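Branched-chain-amino-acid aminotransferase (Pseudomonas aeruginosa, PDB 6NST) probably catalyses the reversible, pyridoxal-phosphate-dependent transfer of the amino group of leucine, isoleucine or valine to 2-oxoglutarate in branched-chain amino acid biosynthesis. Local coordinates at residues I208-V213 against I220-I225. The protein carries 1 engineered substitution. Sequence-based numbering, arbitrary orientation.
With SO4 (sulfate ion), chain G.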
ATOM      1  N   ILE A 208     -20.755 -21.105   4.900  1.00 13.68           N
ATOM      2  CA  ILE A 208     -19.337 -21.122   5.232  1.00 13.97           C
ATOM      3  C   ILE A 208     -18.628 -20.044   4.424  1.00 18.88           C
ATOM      4  O   ILE A 208     -18.807 -19.948   3.205  1.00 31.81           O
ATOM      5  CB  ILE A 208     -18.725 -22.505   4.960  1.00 14.59           C
ATOM      6  CG1 ILE A 208     -19.507 -23.588   5.703  1.00 14.09           C
ATOM      7  CG2 ILE A 208     -17.259 -22.526   5.368  1.00 16.34           C
ATOM      8  CD1 ILE A 208     -19.099 -24.995   5.335  1.00 18.27           C
ATOM      9  N   TYR A 209     -17.832 -19.227   5.104  1.00 15.92           N
ATOM     10  CA  TYR A 209     -16.985 -18.236   4.458  1.00 17.63           C
ATOM     11  C   TYR A 209     -15.534 -18.517   4.812  1.00 13.77           C
ATOM     12  O   TYR A 209     -15.229 -18.950   5.927  1.00 19.23           O
ATOM     13  CB  TYR A 209     -17.365 -16.811   4.877  1.00 16.85           C
ATOM     14  CG  TYR A 209     -18.787 -16.429   4.534  1.00 18.10           C
ATOM     15  CD1 TYR A 209     -19.825 -16.673   5.424  1.00 14.33           C
ATOM     16  CD2 TYR A 209     -19.092 -15.828   3.319  1.00 26.46           C
ATOM     17  CE1 TYR A 209     -21.128 -16.329   5.116  1.00 20.28           C
ATOM     18  CE2 TYR A 209     -20.393 -15.478   3.001  1.00 20.48           C
ATOM     19  CZ  TYR A 209     -21.406 -15.731   3.905  1.00 24.69           C
ATOM     20  OH  TYR A 209     -22.703 -15.387   3.598  1.00 32.42           O
ATOM     21  N   THR A 210     -14.641 -18.281   3.857  1.00 11.74           N
ATOM     22  CA  THR A 210     -13.217 -18.472   4.069  1.00 11.62           C
ATOM     23  C   THR A 210     -12.476 -17.539   3.127  1.00 23.28           C
ATOM     24  O   THR A 210     -12.980 -17.233   2.040  1.00 22.53           O
ATOM     25  CB  THR A 210     -12.797 -19.934   3.831  1.00 14.85           C
ATOM     26  OG1 THR A 210     -11.416 -20.105   4.165  1.00 19.19           O
ATOM     27  CG2 THR A 210     -13.018 -20.341   2.376  1.00 20.95           C
ATOM     28  N   PRO A 211     -11.305 -17.040   3.525  1.00 22.91           N
ATOM     29  CA  PRO A 211     -10.543 -16.164   2.629  1.00 16.54           C
ATOM     30  C   PRO A 211     -10.179 -16.884   1.340  1.00 23.31           C
ATOM     31  O   PRO A 211      -9.787 -18.053   1.349  1.00 24.90           O
ATOM     32  CB  PRO A 211      -9.296 -15.811   3.448  1.00 16.31           C
ATOM     33  CG  PRO A 211      -9.711 -16.004   4.871  1.00 19.14           C
ATOM     34  CD  PRO A 211     -10.680 -17.149   4.856  1.00 20.26           C
ATOM     35  N   GLU A 212     -10.335 -16.176   0.226  1.00 21.90           N
ATOM     36  CA  GLU A 212      -9.951 -16.727  -1.065  1.00 37.30           C
ATOM     37  C   GLU A 212      -8.449 -16.984  -1.102  1.00 38.83           C
ATOM     38  O   GLU A 212      -7.667 -16.323  -0.413  1.00 36.48           O
ATOM     39  CB  GLU A 212     -10.362 -15.772  -2.186  1.00 42.94           C
ATOM     40  CG  GLU A 212     -10.788 -14.399  -1.683  1.00 51.60           C
ATOM     41  CD  GLU A 212     -11.131 -13.437  -2.804  1.00 59.72           C
ATOM     42  OE1 GLU A 212     -11.925 -13.812  -3.692  1.00 65.06           O
ATOM     43  OE2 GLU A 212     -10.601 -12.306  -2.796  1.00 62.13           O
ATOM     44  N   VAL A 213      -8.048 -17.968  -1.906  1.00 48.51           N
ATOM     45  CA  VAL A 213      -6.642 -18.339  -2.034  1.00 58.57           C
ATOM     46  C   VAL A 213      -5.873 -17.151  -2.594  1.00 66.68           C
ATOM     47  O   VAL A 213      -5.491 -17.138  -3.770  1.00 71.36           O
ATOM     48  CB  VAL A 213      -6.470 -19.586  -2.918  1.00 64.92           C
ATOM     49  CG1 VAL A 213      -5.084 -20.186  -2.728  1.00 65.51           C
ATOM     50  CG2 VAL A 213      -7.549 -20.609  -2.606  1.00 63.06           C
ATOM     51  N   ILE A 220      -3.969 -28.002   2.136  1.00 30.43           N
ATOM     52  CA  ILE A 220      -4.580 -29.259   1.717  1.00 24.70           C
ATOM     53  C   ILE A 220      -5.780 -29.588   2.595  1.00 28.18           C
ATOM     54  O   ILE A 220      -6.807 -30.069   2.105  1.00 23.61           O
ATOM     55  CB  ILE A 220      -3.533 -30.386   1.726  1.00 29.40           C
ATOM     56  CG1 ILE A 220      -2.473 -30.130   0.652  1.00 29.65           C
ATOM     57  CG2 ILE A 220      -4.194 -31.746   1.518  1.00 28.47           C
ATOM     58  CD1 ILE A 220      -1.395 -31.186   0.588  1.00 32.01           C
ATOM     59  N   THR A 221      -5.678 -29.322   3.901  1.00 22.01           N
ATOM     60  CA  THR A 221      -6.816 -29.537   4.788  1.00 21.31           C
ATOM     61  C   THR A 221      -7.959 -28.593   4.445  1.00 29.56           C
ATOM     62  O   THR A 221      -9.134 -28.971   4.524  1.00 25.80           O
ATOM     63  CB  THR A 221      -6.395 -29.353   6.246  1.00 27.69           C
ATOM     64  OG1 THR A 221      -5.211 -30.117   6.504  1.00 30.22           O
ATOM     65  CG2 THR A 221      -7.502 -29.812   7.186  1.00 30.79           C
ATOM     66  N   ARG A 222      -7.632 -27.355   4.071  1.00 24.95           N
ATOM     67  CA  ARG A 222      -8.649 -26.439   3.572  1.00 26.32           C
ATOM     68  C   ARG A 222      -9.328 -27.003   2.330  1.00 30.70           C
ATOM     69  O   ARG A 222     -10.551 -26.902   2.182  1.00 35.91           O
ATOM     70  CB  ARG A 222      -8.016 -25.080   3.273  1.00 20.87           C
ATOM     71  CG  ARG A 222      -8.928 -24.099   2.565  1.00 15.99           C
ATOM     72  CD  ARG A 222      -8.140 -22.887   2.085  1.00 26.71           C
ATOM     73  NE  ARG A 222      -9.008 -21.856   1.532  1.00 24.06           N
ATOM     74  CZ  ARG A 222      -9.431 -21.832   0.273  1.00 22.48           C
ATOM     75  NH1 ARG A 222      -9.067 -22.788  -0.572  1.00 16.93           N
ATOM     76  NH2 ARG A 222     -10.221 -20.849  -0.139  1.00 23.97           N
ATOM     77  N   ASN A 223      -8.551 -27.618   1.435  1.00 27.91           N
ATOM     78  CA  ASN A 223      -9.126 -28.186   0.219  1.00 33.55           C
ATOM     79  C   ASN A 223     -10.029 -29.372   0.533  1.00 31.09           C
ATOM     80  O   ASN A 223     -11.048 -29.576  -0.138  1.00 31.87           O
ATOM     81  CB  ASN A 223      -8.015 -28.599  -0.746  1.00 37.60           C
ATOM     82  CG  ASN A 223      -8.553 -29.175  -2.042  1.00 46.14           C
ATOM     83  OD1 ASN A 223      -8.870 -30.362  -2.124  1.00 54.89           O
ATOM     84  ND2 ASN A 223      -8.656 -28.333  -3.064  1.00 44.95           N
ATOM     85  N   THR A 224      -9.672 -30.170   1.544  1.00 28.87           N
ATOM     86  CA  THR A 224     -10.525 -31.288   1.929  1.00 25.85           C
ATOM     87  C   THR A 224     -11.840 -30.798   2.522  1.00 24.92           C
ATOM     88  O   THR A 224     -12.893 -31.406   2.296  1.00 33.10           O
ATOM     89  CB  THR A 224      -9.803 -32.195   2.927  1.00 27.33           C
ATOM     90  OG1 THR A 224      -9.552 -31.473   4.137  1.00 59.99           O
ATOM     91  CG2 THR A 224      -8.487 -32.677   2.353  1.00 16.97           C
ATOM     92  N   ILE A 225     -11.799 -29.703   3.284  1.00 28.86           N
ATOM     93  CA  ILE A 225     -13.023 -29.178   3.882  1.00 24.38           C
ATOM     94  C   ILE A 225     -13.957 -28.646   2.801  1.00 18.34           C
ATOM     95  O   ILE A 225     -15.179 -28.824   2.880  1.00 29.96           O
ATOM     96  CB  ILE A 225     -12.691 -28.111   4.943  1.00 23.43           C
ATOM     97  CG1 ILE A 225     -12.666 -28.732   6.343  1.00 26.47           C
ATOM     98  CG2 ILE A 225     -13.705 -26.978   4.915  1.00 32.65           C
ATOM     99  CD1 ILE A 225     -11.628 -29.811   6.534  1.00 30.83           C
TER
HETATM  100  S   SO4 G 401      -2.149 -27.788   5.456  1.00 38.28           S
HETATM  101  O1  SO4 G 401      -1.820 -28.087   4.065  1.00 28.02           O
HETATM  102  O2  SO4 G 401      -1.246 -28.518   6.336  1.00 28.19           O
HETATM  103  O3  SO4 G 401      -2.011 -26.352   5.698  1.00 40.30           O
HETATM  104  O4  SO4 G 401      -3.525 -28.197   5.724  1.00 28.93           O
HETATM  105  O   HOH W   1      -9.205 -19.757   3.268  1.00 21.14           O
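R222 reaches from the first turn of helix 220-231 to the carbonyl oxygen of P211. The contact lies inside a beta-alpha-beta unit, in which the helix links strand 207-210 to its parallel neighbour 235-238, within a class-IV aminotransferase chain. R222 NH2 donates to P211 O at 3.2 Å, a bent bond with an N-H...O angle of 141° whose acceptor stands 27° out of the guanidinium plane. A water bridges the same two groups: it accepts from R222 NE at 2.7 Å, in the plane of the guanidinium, and donates to P211 O at 2.6 Å. It also lies close to T210 OG1, a hydroxyl that is hydrogen-bonded to the carbonyl of I200 as well. P211 O is thus held both directly and through solvent by one arginine.

With CG anti to the backbone N (chi1 172°) and the chain extended as far as NE, R222 spans the gap between helix and strand, where the nearest CA atoms, those of T210 and R222, are 9.2 Å apart. V213, which is poorly ordered, lays its CG2 methyl over one face of the guanidinium, while T210 CG2 approaches R222 NH2 obliquely at 3.8 Å. Beyond this first shell, E238 at the end of the neighbouring strand forms a salt bridge with NH2, so its carboxylate and the P211 carbonyl together fix the head of the side chain.

At the N-terminal end of the helix a sulfate ion, probably from the crystallisation liquor, is gripped by the backbone N of I220 and by T221, and it is also hydrogen-bonded to R61 and T257. T221 OG1, beside its own backbone N, donates to sulfate O4 at 2.7 Å.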